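Local coordinates for protein arginine--tRNA ligase (Campylobacter jejuni, PDB 3FNR) that catalyses the ATP-dependent attachment of L-arginine to tRNA(Arg), releasing AMP and diphosphate, as a monomeric class I aminoacyl-tRNA synthetase, at residues K206-I211 with T218-D223; I195-S200 with M257-F262; N240-G243 with Y249-R252; N176-S181 with A222-H227; A79-Y84 with S170-L175. The protein carries 1 engineered substitution. All blocks are in the same frame, centred on the assembly; numbering follows the deposited sequence. Where two conformers were deposited one is given.

Contact 1: K206-I211 with T218-D223; sequences KDRVII and TYLAAD. With SO4 (sulfate ion), chain C.
Ile210 and Thr218 join strand 208-211, at its bulge, to the start of helix 219-231, the backbone amide of Thr218 donating to Ile210 O over 2.9 Å with an N-H...O angle of 155°. The hydroxyl of the same threonine adds a second polar link: OG1 stands 2.8 Å from Val209 O and 3.2 Å from Ile210 O, near enough to both carbonyls that its single proton could serve either. What brings it there is a chi1 of 57°, which sets OG1 between the backbone N and carbonyl carbon and turns it at once to the strand and to its own helix. Thr218 is thus an N-cap, receiving the amide of Ala221 on OG1 at 3.2 Å, while the strand beside it forms a classic beta bulge in which Ile210 and Ile211 both face Ile195. Beyond the cap the contact is apolar. Leu220 reaches across with CD2, which lies 3.9 Å from Ile210 CD1 and presses more closely on Arg208 CB, at 3.4 Å. The other branch of the isoleucine, CG2, rests on Ala221 CB at 3.8 Å. Arg208 contributes its aliphatic base here, its guanidinium leading away to a salt bridge with Asp204. On the helix start sits a sulfate, probably from the crystallisation liquor; Tyr219 N donates to its O1, an oxygen that also lies above one face of the Tyr219 ring, toward the rim.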
# COMPACT_ATOMS: atom_id res chain seq x y z
N LYS A 206 2.25 2.98 -31.36
CA LYS A 206 2.20 4.16 -32.22
C LYS A 206 2.79 5.39 -31.51
O LYS A 206 3.03 5.37 -30.30
CB LYS A 206 0.75 4.44 -32.65
CG LYS A 206 -0.21 4.70 -31.49
CD LYS A 206 -1.60 5.03 -31.99
CE LYS A 206 -2.49 5.46 -30.83
NZ LYS A 206 -3.86 5.85 -31.26
N ASP A 207 3.03 6.46 -32.27
CA ASP A 207 3.57 7.69 -31.71
C ASP A 207 2.49 8.46 -30.95
O ASP A 207 1.30 8.25 -31.16
CB ASP A 207 4.21 8.55 -32.81
CG ASP A 207 5.51 7.96 -33.31
OD1 ASP A 207 6.00 8.41 -34.36
OD2 ASP A 207 6.06 7.04 -32.66
N ARG A 208 2.93 9.34 -30.04
CA ARG A 208 2.04 9.96 -29.06
C ARG A 208 2.18 11.48 -29.01
O ARG A 208 3.28 12.00 -29.18
CB ARG A 208 2.33 9.40 -27.66
CG ARG A 208 2.45 7.87 -27.55
CD ARG A 208 1.11 7.18 -27.70
NE ARG A 208 1.26 5.74 -27.87
CZ ARG A 208 0.27 4.86 -27.85
NH1 ARG A 208 0.52 3.58 -28.01
NH2 ARG A 208 -0.98 5.26 -27.64
N VAL A 209 1.09 12.18 -28.75
CA VAL A 209 1.11 13.65 -28.68
C VAL A 209 1.65 14.15 -27.34
O VAL A 209 1.12 13.82 -26.27
CB VAL A 209 -0.28 14.26 -28.93
CG1 VAL A 209 -0.25 15.79 -28.79
CG2 VAL A 209 -0.78 13.88 -30.31
N ILE A 210 2.72 14.95 -27.41
CA ILE A 210 3.29 15.62 -26.25
C ILE A 210 2.68 17.01 -26.09
O ILE A 210 2.17 17.34 -25.02
CB ILE A 210 4.84 15.73 -26.36
CG1 ILE A 210 5.47 14.34 -26.38
CG2 ILE A 210 5.42 16.52 -25.20
CD1 ILE A 210 4.96 13.39 -25.29
N ILE A 211 2.73 17.81 -27.14
CA ILE A 211 2.14 19.15 -27.14
C ILE A 211 1.03 19.22 -28.18
O ILE A 211 1.25 18.88 -29.34
CB ILE A 211 3.20 20.26 -27.41
CG1 ILE A 211 4.42 20.10 -26.49
CG2 ILE A 211 2.58 21.66 -27.29
CD1 ILE A 211 4.14 20.21 -24.99
N THR A 218 0.13 17.58 -22.94
CA THR A 218 -0.84 16.52 -22.69
C THR A 218 -0.63 15.90 -21.30
O THR A 218 0.32 16.25 -20.59
CB THR A 218 -0.73 15.43 -23.75
OG1 THR A 218 0.60 14.91 -23.77
CG2 THR A 218 -1.09 15.99 -25.11
N TYR A 219 -1.51 14.98 -20.91
CA TYR A 219 -1.31 14.19 -19.69
C TYR A 219 -0.03 13.38 -19.79
O TYR A 219 0.69 13.23 -18.81
CB TYR A 219 -2.50 13.24 -19.43
CG TYR A 219 -3.82 13.94 -19.17
CD1 TYR A 219 -4.91 13.73 -20.01
CD2 TYR A 219 -3.98 14.80 -18.07
CE1 TYR A 219 -6.13 14.37 -19.79
CE2 TYR A 219 -5.20 15.45 -17.84
CZ TYR A 219 -6.27 15.23 -18.70
OH TYR A 219 -7.48 15.86 -18.47
N LEU A 220 0.26 12.86 -20.99
CA LEU A 220 1.50 12.11 -21.22
C LEU A 220 2.72 12.99 -20.96
O LEU A 220 3.66 12.57 -20.28
CB LEU A 220 1.54 11.54 -22.63
CG LEU A 220 2.76 10.66 -22.95
CD1 LEU A 220 2.73 9.40 -22.13
CD2 LEU A 220 2.79 10.33 -24.41
N ALA A 221 2.69 14.21 -21.49
CA ALA A 221 3.76 15.20 -21.30
C ALA A 221 4.04 15.41 -19.81
O ALA A 221 5.18 15.31 -19.38
CB ALA A 221 3.42 16.52 -21.98
N ALA A 222 2.98 15.69 -19.06
CA ALA A 222 3.04 15.87 -17.61
C ALA A 222 3.65 14.66 -16.92
O ALA A 222 4.46 14.80 -16.00
CB ALA A 222 1.63 16.13 -17.06
N ASP A 223 3.27 13.47 -17.38
CA ASP A 223 3.75 12.21 -16.82
C ASP A 223 5.24 12.00 -17.09
O ASP A 223 5.99 11.59 -16.20
CB ASP A 223 2.92 11.04 -17.36
CG ASP A 223 2.83 9.87 -16.37
OD1 ASP A 223 3.28 10.01 -15.21
OD2 ASP A 223 2.29 8.81 -16.77
S SO4 C . -4.70 15.28 -23.23
O1 SO4 C . -4.19 16.14 -22.16
O2 SO4 C . -6.13 15.11 -23.02
O3 SO4 C . -4.47 15.92 -24.53
O4 SO4 C . -4.04 13.98 -23.20

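Contact 2: I195-S200 with M257-F262; sequences IWLASS and MEFLGF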
# COMPACT_ATOMS: atom_id res chain seq x y z
N ILE A 195 3.49 18.65 -31.41
CA ILE A 195 4.76 18.01 -31.09
C ILE A 195 4.47 16.59 -30.61
O ILE A 195 3.67 16.39 -29.69
CB ILE A 195 5.54 18.84 -30.05
CG1 ILE A 195 5.96 20.18 -30.66
CG2 ILE A 195 6.76 18.08 -29.53
CD1 ILE A 195 6.14 21.30 -29.66
N TRP A 196 5.12 15.62 -31.25
CA TRP A 196 4.90 14.20 -31.00
C TRP A 196 6.14 13.56 -30.39
O TRP A 196 7.25 13.99 -30.65
CB TRP A 196 4.60 13.47 -32.31
CG TRP A 196 3.33 13.90 -33.00
CD1 TRP A 196 3.13 15.05 -33.70
CD2 TRP A 196 2.11 13.16 -33.09
NE1 TRP A 196 1.84 15.09 -34.20
CE2 TRP A 196 1.20 13.93 -33.84
CE3 TRP A 196 1.69 11.91 -32.59
CZ2 TRP A 196 -0.11 13.51 -34.12
CZ3 TRP A 196 0.38 11.49 -32.87
CH2 TRP A 196 -0.50 12.29 -33.63
N LEU A 197 5.94 12.52 -29.57
CA LEU A 197 7.01 11.63 -29.15
C LEU A 197 7.10 10.45 -30.12
O LEU A 197 6.10 9.80 -30.41
CB LEU A 197 6.77 11.12 -27.72
CG LEU A 197 7.70 10.04 -27.13
CD1 LEU A 197 8.99 10.63 -26.56
CD2 LEU A 197 6.97 9.26 -26.05
N ALA A 198 8.31 10.16 -30.60
CA ALA A 198 8.53 9.09 -31.57
C ALA A 198 8.66 7.73 -30.89
O ALA A 198 9.65 7.02 -31.07
CB ALA A 198 9.78 9.39 -32.40
N SER A 199 7.64 7.35 -30.13
CA SER A 199 7.70 6.20 -29.22
C SER A 199 7.69 4.85 -29.93
O SER A 199 8.20 3.86 -29.39
CB SER A 199 6.59 6.27 -28.17
OG SER A 199 5.34 6.61 -28.76
N SER A 200 7.14 4.81 -31.14
CA SER A 200 7.15 3.60 -31.96
C SER A 200 8.56 3.21 -32.47
O SER A 200 8.76 2.08 -32.93
CB SER A 200 6.19 3.73 -33.14
OG SER A 200 6.61 4.79 -33.99
N MET A 257 11.47 7.28 -21.37
CA MET A 257 12.66 7.20 -20.51
C MET A 257 13.93 6.89 -21.31
O MET A 257 15.00 7.42 -21.00
CB MET A 257 12.46 6.19 -19.36
CG MET A 257 11.31 6.53 -18.37
SD MET A 257 11.39 8.17 -17.61
CE MET A 257 10.20 9.04 -18.64
N GLU A 258 13.80 6.08 -22.35
CA GLU A 258 14.94 5.80 -23.24
C GLU A 258 15.35 7.06 -23.99
O GLU A 258 16.54 7.32 -24.17
CB GLU A 258 14.61 4.67 -24.23
CG GLU A 258 14.48 3.27 -23.60
CD GLU A 258 15.79 2.69 -23.09
OE1 GLU A 258 15.74 1.80 -22.21
OE2 GLU A 258 16.88 3.10 -23.56
N PHE A 259 14.35 7.85 -24.38
CA PHE A 259 14.58 9.13 -25.07
C PHE A 259 15.00 10.26 -24.11
O PHE A 259 15.06 11.42 -24.51
CB PHE A 259 13.33 9.55 -25.83
CG PHE A 259 13.17 8.93 -27.20
CD1 PHE A 259 14.24 8.87 -28.09
CD2 PHE A 259 11.94 8.44 -27.61
CE1 PHE A 259 14.09 8.31 -29.36
CE2 PHE A 259 11.77 7.88 -28.86
CZ PHE A 259 12.85 7.82 -29.74
N LEU A 260 15.26 9.92 -22.85
CA LEU A 260 15.77 10.90 -21.89
C LEU A 260 17.14 10.45 -21.38
O LEU A 260 17.71 11.05 -20.46
CB LEU A 260 14.79 11.10 -20.73
CG LEU A 260 13.49 11.86 -21.00
CD1 LEU A 260 12.50 11.68 -19.87
CD2 LEU A 260 13.74 13.34 -21.21
N GLY A 261 17.66 9.38 -21.98
CA GLY A 261 18.99 8.89 -21.65
C GLY A 261 18.98 7.84 -20.56
O GLY A 261 20.03 7.33 -20.18
N PHE A 262 17.78 7.51 -20.07
CA PHE A 262 17.64 6.53 -19.00
C PHE A 262 17.56 5.10 -19.54
O PHE A 262 17.10 4.88 -20.66
CB PHE A 262 16.40 6.81 -18.13
CG PHE A 262 16.38 8.17 -17.50
CD1 PHE A 262 15.32 9.04 -17.75
CD2 PHE A 262 17.40 8.59 -16.65
CE1 PHE A 262 15.28 10.31 -17.17
CE2 PHE A 262 17.37 9.85 -16.07
CZ PHE A 262 16.31 10.72 -16.34
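Phe259 projects from the end of helix 250-258 onto Leu197 and Ala198, at the point where strand 194-197 of the small antiparallel sheet gives out. The helix is closed by a Schellman motif, with Gly261 at positive phi as its C-prime residue: Phe262 N returns to Met257 O and Gly261 N to Glu258 O. Phe259 occupies the turn that results, and accounts for all the surface buried on the helix side. The tight part of the contact is polar on one partner and aromatic on the other. Ala198 O lies in the plane of the Phe259 ring at its edge, 3.2 Å from CE2 and 3.6 Å from CZ, an approach that probably lets the partly positive ring hydrogens face the oxygen. That oxygen is presented by an inverse gamma turn centred on Ala198, bridged by a weak bond from Ser199 N to Leu197 O. Leu197 stands next to it, CG anti to its backbone N (chi1 173°), and brings CD1 to 3.8 Å from Phe259 CD2 at a slant to the ring. Around CE2 the packing is otherwise looser: Ala198 CB is 4.3 Å and Ser199 N 4.4 Å from Phe259 CE2. Leu182 of helix 175-184 and Lys202 also touch the phenyl ring, whereas Gly261, farther round the turn, is exposed. Within the turn itself, Met257 O accepts both Leu260 N, at 3.1 Å, and Phe262 N, at 2.9 Å, from opposite faces of its carbonyl plane.

Contact 3: N240-G243 with Y249-R252; sequences NIWG and YIPR
Tyr249 and Ile250 meet Trp242 within the beta-alpha-beta unit formed by strand 237-243, helix 250-258 and strand 267-279, part of the Rossmann-type fold that class I synthetases use for catalysis. The first residue of the walk, Tyr249, has its CG anti to the backbone N (chi1 -163°), which swings the ring toward the strand. There it makes an offset edge-to-face pair with the indole: the tyrosine edge is turned to the face of the six-membered ring of Trp242, centroids 5.6 Å apart and planes at 68°. CD1 does the touching, lying 3.6 Å from Trp242 CH2 and 3.7 Å from Trp242 CZ3. The phenol oxygen, at the other end of the ring, is hydrogen-bonded to Asp223 OD2 on helix 219-231, a bond that would help fix the ring's position. Next along, Ile250 applies its CG1 methylene to the same rim of the indole, 3.9 Å from Trp242 CZ3 and 4.2 Å from CE3, crossing it at a slant. Ile269 of strand 267-279 touches both Trp242 and Ile250, tying this contact to the parallel neighbouring strand of the mixed sheet. Two residues further on, Arg252 folds back over the tyrosine instead of reaching the strand. Its NH1 makes a weak bond to Gly248 O, and Tyr249 CD2 sits 3.3 Å above the guanidinium plane, displaced toward its rim.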
# COMPACT_ATOMS: atom_id res chain seq x y z
N ASN A 240 6.72 1.84 -9.87
CA ASN A 240 5.34 2.29 -9.91
C ASN A 240 4.40 1.14 -9.61
O ASN A 240 4.67 0.00 -9.98
CB ASN A 240 4.98 2.83 -11.29
CG ASN A 240 5.74 4.08 -11.67
OD1 ASN A 240 6.41 4.72 -10.84
ND2 ASN A 240 5.65 4.44 -12.95
N ILE A 241 3.29 1.44 -8.95
CA ILE A 241 2.19 0.49 -8.85
C ILE A 241 1.00 1.06 -9.61
O ILE A 241 0.42 2.08 -9.21
CB ILE A 241 1.83 0.15 -7.39
CG1 ILE A 241 3.04 -0.46 -6.67
CG2 ILE A 241 0.65 -0.82 -7.35
CD1 ILE A 241 2.87 -0.54 -5.18
N TRP A 242 0.64 0.42 -10.71
CA TRP A 242 -0.48 0.88 -11.54
C TRP A 242 -1.60 -0.15 -11.52
O TRP A 242 -1.36 -1.33 -11.23
CB TRP A 242 -0.03 1.09 -12.99
CG TRP A 242 0.93 2.24 -13.23
CD1 TRP A 242 1.32 3.21 -12.34
CD2 TRP A 242 1.59 2.56 -14.47
NE1 TRP A 242 2.19 4.08 -12.93
CE2 TRP A 242 2.37 3.72 -14.24
CE3 TRP A 242 1.60 1.98 -15.75
CZ2 TRP A 242 3.16 4.30 -15.24
CZ3 TRP A 242 2.39 2.56 -16.75
CH2 TRP A 242 3.16 3.71 -16.49
N GLY A 243 -2.81 0.29 -11.84
CA GLY A 243 -3.93 -0.62 -12.03
C GLY A 243 -3.68 -1.44 -13.27
O GLY A 243 -3.12 -0.93 -14.24
N TYR A 249 -0.15 1.24 -21.39
CA TYR A 249 0.52 2.51 -21.19
C TYR A 249 2.00 2.32 -20.88
O TYR A 249 2.78 3.27 -20.95
CB TYR A 249 -0.18 3.23 -20.04
CG TYR A 249 0.08 4.71 -19.91
CD1 TYR A 249 1.00 5.20 -18.99
CD2 TYR A 249 -0.65 5.63 -20.67
CE1 TYR A 249 1.23 6.57 -18.85
CE2 TYR A 249 -0.44 7.01 -20.53
CZ TYR A 249 0.50 7.46 -19.61
OH TYR A 249 0.73 8.81 -19.46
N ILE A 250 2.40 1.10 -20.53
CA ILE A 250 3.80 0.80 -20.21
C ILE A 250 4.81 1.13 -21.34
O ILE A 250 5.75 1.87 -21.09
CB ILE A 250 4.02 -0.65 -19.63
CG1 ILE A 250 3.17 -0.85 -18.37
CG2 ILE A 250 5.49 -0.89 -19.29
CD1 ILE A 250 3.24 -2.26 -17.78
N PRO A 251 4.58 0.63 -22.58
CA PRO A 251 5.60 0.86 -23.62
C PRO A 251 5.91 2.33 -23.93
O PRO A 251 7.06 2.64 -24.19
CB PRO A 251 4.99 0.18 -24.86
CG PRO A 251 4.09 -0.85 -24.31
CD PRO A 251 3.46 -0.16 -23.13
N ARG A 252 4.91 3.20 -23.90
CA ARG A 252 5.13 4.63 -24.19
C ARG A 252 5.91 5.34 -23.08
O ARG A 252 6.60 6.33 -23.35
CB ARG A 252 3.81 5.38 -24.48
CG ARG A 252 2.95 5.69 -23.27
CD ARG A 252 1.54 6.11 -23.66
NE ARG A 252 0.77 4.97 -24.11
CZ ARG A 252 -0.53 4.98 -24.34
NH1 ARG A 252 -1.13 3.87 -24.75
NH2 ARG A 252 -1.24 6.08 -24.17

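Contact 4: N176-S181 with A222-H227; sequences NATLES and ADIVYH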
# COMPACT_ATOMS: atom_id res chain seq x y z
N ASN A 176 9.88 22.57 -20.55
CA ASN A 176 10.84 22.93 -21.58
C ASN A 176 12.11 22.08 -21.54
O ASN A 176 12.57 21.62 -22.60
CB ASN A 176 11.14 24.43 -21.56
CG ASN A 176 10.05 25.25 -22.24
OD1 ASN A 176 8.87 25.13 -21.92
ND2 ASN A 176 10.45 26.07 -23.20
N ALA A 177 12.65 21.85 -20.34
CA ALA A 177 13.84 21.01 -20.15
C ALA A 177 13.61 19.56 -20.61
O ALA A 177 14.52 18.92 -21.14
CB ALA A 177 14.28 21.05 -18.70
N THR A 178 12.38 19.07 -20.43
CA THR A 178 11.97 17.75 -20.91
C THR A 178 11.96 17.70 -22.44
O THR A 178 12.54 16.79 -23.03
CB THR A 178 10.58 17.35 -20.34
OG1 THR A 178 10.64 17.29 -18.91
CG2 THR A 178 10.11 16.00 -20.89
N LEU A 179 11.32 18.69 -23.06
CA LEU A 179 11.30 18.80 -24.51
C LEU A 179 12.71 18.83 -25.08
O LEU A 179 13.04 18.05 -25.98
CB LEU A 179 10.51 20.04 -24.95
CG LEU A 179 9.01 20.04 -24.61
CD1 LEU A 179 8.36 21.34 -25.04
CD2 LEU A 179 8.29 18.86 -25.23
N GLU A 180 13.55 19.68 -24.50
CA GLU A 180 14.95 19.79 -24.89
C GLU A 180 15.71 18.48 -24.80
O GLU A 180 16.37 18.08 -25.76
CB GLU A 180 15.64 20.90 -24.09
CG GLU A 180 15.33 22.29 -24.65
CD GLU A 180 15.90 22.48 -26.04
OE1 GLU A 180 15.17 22.24 -27.03
OE2 GLU A 180 17.09 22.84 -26.15
N SER A 181 15.59 17.80 -23.66
CA SER A 181 16.28 16.52 -23.44
C SER A 181 15.80 15.46 -24.42
O SER A 181 16.60 14.71 -24.96
CB SER A 181 16.12 16.06 -21.99
OG SER A 181 16.76 14.81 -21.77
N ALA A 222 2.98 15.69 -19.06
CA ALA A 222 3.04 15.87 -17.61
C ALA A 222 3.65 14.66 -16.92
O ALA A 222 4.46 14.80 -16.00
CB ALA A 222 1.63 16.13 -17.06
N ASP A 223 3.27 13.47 -17.38
CA ASP A 223 3.75 12.21 -16.82
C ASP A 223 5.24 12.00 -17.09
O ASP A 223 5.99 11.59 -16.20
CB ASP A 223 2.92 11.04 -17.36
CG ASP A 223 2.83 9.87 -16.37
OD1 ASP A 223 3.28 10.01 -15.21
OD2 ASP A 223 2.29 8.81 -16.77
N ILE A 224 5.66 12.30 -18.32
CA ILE A 224 7.08 12.24 -18.72
C ILE A 224 7.97 13.19 -17.89
O ILE A 224 9.02 12.76 -17.36
CB ILE A 224 7.26 12.53 -20.22
CG1 ILE A 224 6.56 11.44 -21.04
CG2 ILE A 224 8.73 12.57 -20.58
CD1 ILE A 224 6.62 11.67 -22.51
N VAL A 225 7.53 14.45 -17.77
CA VAL A 225 8.18 15.48 -16.94
C VAL A 225 8.43 14.99 -15.50
O VAL A 225 9.54 15.09 -14.99
CB VAL A 225 7.34 16.79 -16.90
CG1 VAL A 225 7.86 17.77 -15.85
CG2 VAL A 225 7.30 17.45 -18.28
N TYR A 226 7.38 14.46 -14.87
CA TYR A 226 7.47 13.93 -13.51
C TYR A 226 8.46 12.77 -13.44
O TYR A 226 9.32 12.72 -12.55
CB TYR A 226 6.09 13.47 -13.02
CG TYR A 226 6.10 12.87 -11.64
CD1 TYR A 226 6.76 13.52 -10.59
CD2 TYR A 226 5.45 11.67 -11.37
CE1 TYR A 226 6.79 12.98 -9.33
CE2 TYR A 226 5.47 11.12 -10.08
CZ TYR A 226 6.14 11.78 -9.07
OH TYR A 226 6.17 11.28 -7.80
N HIS A 227 8.33 11.83 -14.37
CA HIS A 227 9.20 10.67 -14.40
C HIS A 227 10.66 11.02 -14.65
O HIS A 227 11.56 10.38 -14.08
CB HIS A 227 8.68 9.64 -15.39
CG HIS A 227 7.62 8.76 -14.81
ND1 HIS A 227 6.30 9.13 -14.74
CD2 HIS A 227 7.71 7.53 -14.24
CE1 HIS A 227 5.61 8.16 -14.17
NE2 HIS A 227 6.44 7.18 -13.86
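Thr178 meets Ile224 and Val225 on one side of helix 219-231, while two flat groups of that helix, His227 and Tyr226, are directed elsewhere. The imidazole of His227 has Asp223 O at its edge and in its plane: ND1 donates to this carbonyl over 2.9 Å, with an N-H...O angle of 152°. The donor stands well above the carbonyl plane, about 40° out of it, and His227 N reaches the same oxygen from the opposite face, so two N-H groups grip Asp223 O. At the far edge of the imidazole, NE2 is bonded to Asn240 ND2, which leaves the ring pinned at both nitrogens. Tyr226 lies against Tyr75 with its ring and bonds through OH to Glu73. Across the helix interface itself there is no polar bond. Thr178 has its methyl anti to the backbone N, and that CG2 meets Ile224 CG2 at 3.7 Å. The hydroxyl lies against Val225, OG1 being 3.4 Å from Val225 CG2 and 3.6 Å from Val225 CA, although the oxygen has its polar partner in Ala174 O, four residues back, just before its own helix. The small threonine is consistent with the close approach of the backbones: the CA atoms of Thr178 and Val225 are 5.9 Å apart. This is helix-helix packing inside the catalytic domain of a class I synthetase, 175-184 against 219-231, made through buried small and branched side chains.

Contact 5: A79-Y84 with S170-L175; sequences AGNQIY and SYYDAL. With SO4 (sulfate ion), chain E.
An anion site at the start of helix 80-98 brings Ala79 and Tyr172 together, the tyrosine reaching in from the loop before helix 175-184. Direct touch between the segments is slight: Tyr172 OH lies 3.2 Å from Ala79 CB, with the side chain arriving lengthwise from the loop so that its hydroxyl end makes the approach. A sulfate, probably from the crystallisation liquor, spans the gap. Tyr172 OH is hydrogen-bonded to its O4 at 2.7 Å, and the sulfur lies in the plane of the phenol ring at its edge; since the tyrosine was deposited in two conformers and O4 also crowds CE1, the detail of this bond, like the approach to Ala79, is doubtful. From the helix, Gly80 N makes weak bonds to O4 at 3.4 Å and to O2 at 3.1 Å. This is an anion held at a helix N-terminus, where backbone amides not used within the helix and the helix dipole probably favour negative charge. Ala79 directly precedes the helix, its carbonyl oxygen taking Gln82 N at 2.9 Å and Ile83 N at 3.0 Å. Next after Gly80, ND2 of Asn81 stands 3.2 Å from sulfate O3, its amide plane turned 76° from the Tyr172 ring. Arg169, just before the loop segment, adds a hydrogen bond from NH1 to the same sulfate. Glu168 has its own link to the helix start, its OE2 bonding with the backbone N of Ala79.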
# COMPACT_ATOMS: atom_id res chain seq x y z
N ALA A 79 -3.56 20.45 -10.69
CA ALA A 79 -3.67 21.53 -11.66
C ALA A 79 -5.05 22.15 -11.53
O ALA A 79 -6.02 21.45 -11.22
CB ALA A 79 -3.46 21.01 -13.06
N GLY A 80 -5.13 23.47 -11.76
CA GLY A 80 -6.40 24.20 -11.74
C GLY A 80 -7.44 23.60 -12.67
O GLY A 80 -8.61 23.53 -12.33
N ASN A 81 -6.97 23.12 -13.82
CA ASN A 81 -7.81 22.48 -14.83
C ASN A 81 -8.30 21.09 -14.40
O ASN A 81 -9.32 20.61 -14.89
CB ASN A 81 -7.05 22.38 -16.16
CG ASN A 81 -6.39 23.71 -16.57
OD1 ASN A 81 -6.96 24.48 -17.34
ND2 ASN A 81 -5.19 23.96 -16.05
N GLN A 82 -7.56 20.46 -13.49
CA GLN A 82 -7.91 19.14 -12.96
C GLN A 82 -8.91 19.24 -11.81
O GLN A 82 -9.86 18.46 -11.73
CB GLN A 82 -6.64 18.41 -12.50
CG GLN A 82 -5.64 18.08 -13.61
CD GLN A 82 -5.84 16.69 -14.20
OE1 GLN A 82 -6.87 16.39 -14.80
NE2 GLN A 82 -4.83 15.84 -14.04
N ILE A 83 -8.70 20.22 -10.92
CA ILE A 83 -9.49 20.38 -9.70
C ILE A 83 -10.66 21.36 -9.83
O ILE A 83 -11.38 21.60 -8.85
CB ILE A 83 -8.62 20.83 -8.50
CG1 ILE A 83 -8.07 22.25 -8.72
CG2 ILE A 83 -7.51 19.80 -8.21
CD1 ILE A 83 -7.40 22.88 -7.50
N TYR A 84 -10.85 21.93 -11.03
CA TYR A 84 -11.92 22.90 -11.28
C TYR A 84 -13.30 22.33 -10.94
O TYR A 84 -14.06 22.97 -10.21
CB TYR A 84 -11.89 23.40 -12.73
CG TYR A 84 -12.87 24.53 -13.03
CD1 TYR A 84 -12.55 25.86 -12.71
CD2 TYR A 84 -14.10 24.28 -13.64
CE1 TYR A 84 -13.45 26.90 -12.99
CE2 TYR A 84 -15.00 25.31 -13.91
CZ TYR A 84 -14.67 26.62 -13.58
OH TYR A 84 -15.55 27.64 -13.85
N SER A 170 3.97 22.25 -9.59
CA SER A 170 5.40 22.56 -9.49
C SER A 170 6.23 22.07 -10.68
O SER A 170 7.46 22.21 -10.68
CB SER A 170 5.98 22.06 -8.16
OG SER A 170 6.23 20.66 -8.20
N TYR A 171 5.56 21.51 -11.69
CA TYR A 171 6.22 21.00 -12.90
C TYR A 171 5.87 21.76 -14.18
O TYR A 171 6.14 21.27 -15.29
CB TYR A 171 5.91 19.52 -13.09
CG TYR A 171 6.58 18.62 -12.07
CD1 TYR A 171 5.87 18.16 -10.96
CD2 TYR A 171 7.92 18.25 -12.21
CE1 TYR A 171 6.48 17.33 -10.01
CE2 TYR A 171 8.54 17.43 -11.27
CZ TYR A 171 7.81 16.97 -10.17
OH TYR A 171 8.40 16.17 -9.24
N TYR A 172 5.26 22.94 -14.06
CA TYR A 172 4.91 23.75 -15.23
C TYR A 172 6.15 24.39 -15.86
O TYR A 172 6.23 24.53 -17.08
CB TYR A 172 3.89 24.83 -14.87
CG TYR A 172 2.45 24.36 -14.79
CD1 TYR A 172 1.53 25.04 -14.00
CD2 TYR A 172 2.02 23.24 -15.51
CE1 TYR A 172 0.21 24.62 -13.92
CE2 TYR A 172 0.70 22.82 -15.43
CZ TYR A 172 -0.20 23.51 -14.64
OH TYR A 172 -1.50 23.09 -14.57
N ASP A 173 7.11 24.75 -15.01
CA ASP A 173 8.38 25.31 -15.44
C ASP A 173 9.34 24.25 -16.00
O ASP A 173 10.31 24.58 -16.66
CB ASP A 173 9.06 26.04 -14.28
CG ASP A 173 8.33 27.32 -13.87
OD1 ASP A 173 7.75 28.00 -14.76
OD2 ASP A 173 8.35 27.66 -12.66
N ALA A 174 9.05 22.97 -15.73
CA ALA A 174 9.96 21.87 -16.06
C ALA A 174 9.73 21.24 -17.43
O ALA A 174 10.48 20.35 -17.85
CB ALA A 174 9.91 20.80 -14.97
N LEU A 175 8.70 21.70 -18.13
CA LEU A 175 8.30 21.13 -19.41
C LEU A 175 9.34 21.35 -20.51
O LEU A 175 9.65 20.44 -21.29
CB LEU A 175 6.96 21.72 -19.84
CG LEU A 175 6.41 21.34 -21.22
CD1 LEU A 175 6.20 19.83 -21.35
CD2 LEU A 175 5.12 22.09 -21.46
S SO4 E . -3.00 26.04 -12.71
O1 SO4 E . -2.18 27.22 -13.00
O2 SO4 E . -3.66 26.22 -11.42
O3 SO4 E . -4.00 25.87 -13.76
O4 SO4 E . -2.15 24.86 -12.66

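Overall arrangement
All five contacts lie within the class I catalytic domain. Contacts 1, 2 and 4 cluster, with centres about 10 Å apart, round helix 219-231 and the antiparallel sheet: contacts 1 and 4 share Ala222 and Asp223 of that helix, and contacts 1 and 2 use neighbouring strands, 208-211 and 194-197. Contact 3 shares helix 250-258 with contact 2 and lies about 14 Å from contact 1 between centres. Contact 5 closes first along the chain, centred about 13 Å from contact 4. Contacts 2 and 4 alternate in sequence, while contacts 1 and 3 nest inside the loop closed by contact 2. Contacts 1 to 4 join the small sheet and its helices to the Rossmann-type core; contact 5 ties helix 80-98 to the loop before helix 175-184.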